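Local coordinates for nonstructural protein 2 (Human rotavirus C, PDB 2GU0), which assembles into an octamer that binds single-stranded RNA, hydrolyses nucleoside and RNA 5'-triphosphates, and supports genome replication and packaging in viroplasms, at the interface of chains A and B. Numbering follows the deposited sequence. Chains: chain A/B, Nonstructural protein 2.

The interface of chains A and B. Residues chain A 120, 154-157; chain B 25, 48-49.
B:Tyr49 points its phenol end at A:Asn155 in this patch between two subunits of the octamer of rotavirus NSP2, a HIT-motif protein whose catalytic A:His222 lies about 16 Å from the patch centre. The amide of A:Asn155 lies obliquely across the hydroxyl end of the ring, its plane turned 63° from the ring, and its carbon CG comes within 3.8 Å of B:Tyr49 CZ. With CG anti to the carbonyl carbon (chi1 -86°), the amide passes alongside the hydroxyl, OD1 3.4 Å from B:Tyr49 OH, and does not point at it. The two side chains pack against each other and form no hydrogen bond.

B:Lys25, on helix 24-32 of chain B, lays its CB over the centre of one ring face and so backs the tyrosine from within its own subunit. Its chain bends at chi2, chi3 and chi4 and brings the ammonium NZ to 3.2 Å from the carboxylate oxygen OD2 of A:Asp120, a salt bridge whose hydrogen bond is weak. A second weak bond runs from NZ to B:Tyr49 OH at 3.4 Å, so the amine may weakly connect the carboxylate and the phenol. The A:Asp120 carboxylate is tilted 47° from the tyrosine ring.

On the far side of the phenol from the salt bridge, A:Ile157 at the start of strand 157-160 meets B:Leu48 methyl to methyl, CD1 to CD1 at 3.5 Å, the two side chains crossing at a slant.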
ATOM      1  N   ASP A 120     -12.992 -16.156 -18.615  1.00 38.42           N
ATOM      2  CA  ASP A 120     -13.820 -14.977 -18.881  1.00 40.15           C
ATOM      3  C   ASP A 120     -15.288 -15.359 -18.678  1.00 40.62           C
ATOM      4  O   ASP A 120     -15.847 -16.165 -19.430  1.00 39.71           O
ATOM      5  CB  ASP A 120     -13.617 -14.492 -20.313  1.00 40.10           C
ATOM      6  CG  ASP A 120     -14.222 -13.133 -20.546  1.00 41.70           C
ATOM      7  OD1 ASP A 120     -15.193 -12.798 -19.839  1.00 40.57           O
ATOM      8  OD2 ASP A 120     -13.731 -12.405 -21.440  1.00 44.88           O
ATOM      9  N   SER A 154      -8.942 -17.001 -29.597  1.00 25.93           N
ATOM     10  CA  SER A 154      -9.057 -15.691 -28.968  1.00 25.42           C
ATOM     11  C   SER A 154     -10.397 -14.935 -28.985  1.00 27.04           C
ATOM     12  O   SER A 154     -11.143 -14.969 -29.962  1.00 27.66           O
ATOM     13  CB  SER A 154      -7.948 -14.787 -29.533  1.00 22.67           C
ATOM     14  OG  SER A 154      -8.170 -13.416 -29.266  1.00 19.97           O
ATOM     15  N   ASN A 155     -10.638 -14.235 -27.873  1.00 28.15           N
ATOM     16  CA  ASN A 155     -11.805 -13.388 -27.579  1.00 30.12           C
ATOM     17  C   ASN A 155     -11.764 -12.047 -28.267  1.00 31.36           C
ATOM     18  O   ASN A 155     -12.774 -11.549 -28.758  1.00 32.97           O
ATOM     19  CB  ASN A 155     -11.849 -13.035 -26.090  1.00 30.65           C
ATOM     20  CG  ASN A 155     -12.528 -14.066 -25.277  1.00 33.90           C
ATOM     21  OD1 ASN A 155     -12.541 -13.990 -24.061  1.00 34.96           O
ATOM     22  ND2 ASN A 155     -13.119 -15.048 -25.942  1.00 38.45           N
ATOM     23  N   ASP A 156     -10.588 -11.442 -28.223  1.00 30.10           N
ATOM     24  CA  ASP A 156     -10.375 -10.120 -28.758  1.00 30.32           C
ATOM     25  C   ASP A 156     -10.982  -9.906 -30.140  1.00 31.54           C
ATOM     26  O   ASP A 156     -10.289  -9.980 -31.161  1.00 33.08           O
ATOM     27  CB  ASP A 156      -8.876  -9.841 -28.748  1.00 30.90           C
ATOM     28  CG  ASP A 156      -8.568  -8.401 -28.513  1.00 29.80           C
ATOM     29  OD1 ASP A 156      -9.463  -7.691 -28.042  1.00 32.53           O
ATOM     30  OD2 ASP A 156      -7.438  -7.974 -28.786  1.00 33.71           O
ATOM     31  N   ILE A 157     -12.280  -9.614 -30.171  1.00 31.01           N
ATOM     32  CA  ILE A 157     -12.972  -9.407 -31.439  1.00 29.03           C
ATOM     33  C   ILE A 157     -12.794  -8.015 -32.014  1.00 30.60           C
ATOM     34  O   ILE A 157     -13.298  -7.031 -31.473  1.00 33.34           O
ATOM     35  CB  ILE A 157     -14.463  -9.696 -31.305  1.00 25.08           C
ATOM     36  CG1 ILE A 157     -14.657 -11.180 -31.032  1.00 23.33           C
ATOM     37  CG2 ILE A 157     -15.186  -9.276 -32.577  1.00 22.79           C
ATOM     38  CD1 ILE A 157     -16.098 -11.595 -30.931  1.00 26.98           C
TER
ATOM     39  N   LYS B  25     -19.008  -7.350 -22.862  1.00 30.52           N
ATOM     40  CA  LYS B  25     -18.287  -7.764 -24.058  1.00 31.64           C
ATOM     41  C   LYS B  25     -19.300  -7.891 -25.183  1.00 31.59           C
ATOM     42  O   LYS B  25     -19.056  -7.436 -26.298  1.00 32.37           O
ATOM     43  CB  LYS B  25     -17.557  -9.088 -23.831  1.00 30.94           C
ATOM     44  CG  LYS B  25     -16.570  -9.020 -22.689  1.00 33.33           C
ATOM     45  CD  LYS B  25     -15.540  -7.921 -22.894  1.00 32.62           C
ATOM     46  CE  LYS B  25     -14.355  -8.435 -23.659  1.00 35.36           C
ATOM     47  NZ  LYS B  25     -13.714  -9.549 -22.891  1.00 39.67           N
ATOM     48  N   LEU B  48     -19.343 -15.290 -29.524  1.00 28.70           N
ATOM     49  CA  LEU B  48     -18.464 -15.503 -28.384  1.00 30.47           C
ATOM     50  C   LEU B  48     -18.973 -15.023 -27.002  1.00 31.26           C
ATOM     51  O   LEU B  48     -18.621 -15.607 -25.968  1.00 28.99           O
ATOM     52  CB  LEU B  48     -17.110 -14.858 -28.664  1.00 29.85           C
ATOM     53  CG  LEU B  48     -16.358 -15.418 -29.863  1.00 30.52           C
ATOM     54  CD1 LEU B  48     -14.968 -14.788 -29.938  1.00 27.49           C
ATOM     55  CD2 LEU B  48     -16.269 -16.928 -29.725  1.00 28.96           C
ATOM     56  N   TYR B  49     -19.800 -13.977 -26.974  1.00 31.00           N
ATOM     57  CA  TYR B  49     -20.271 -13.434 -25.703  1.00 30.88           C
ATOM     58  C   TYR B  49     -21.772 -13.424 -25.487  1.00 29.68           C
ATOM     59  O   TYR B  49     -22.283 -12.671 -24.658  1.00 31.39           O
ATOM     60  CB  TYR B  49     -19.748 -12.007 -25.511  1.00 32.70           C
ATOM     61  CG  TYR B  49     -18.245 -11.881 -25.547  1.00 33.20           C
ATOM     62  CD1 TYR B  49     -17.627 -11.100 -26.514  1.00 34.48           C
ATOM     63  CD2 TYR B  49     -17.439 -12.523 -24.607  1.00 33.65           C
ATOM     64  CE1 TYR B  49     -16.243 -10.956 -26.552  1.00 35.86           C
ATOM     65  CE2 TYR B  49     -16.047 -12.384 -24.634  1.00 34.46           C
ATOM     66  CZ  TYR B  49     -15.458 -11.597 -25.615  1.00 34.70           C
ATOM     67  OH  TYR B  49     -14.094 -11.446 -25.686  1.00 34.62           O
TER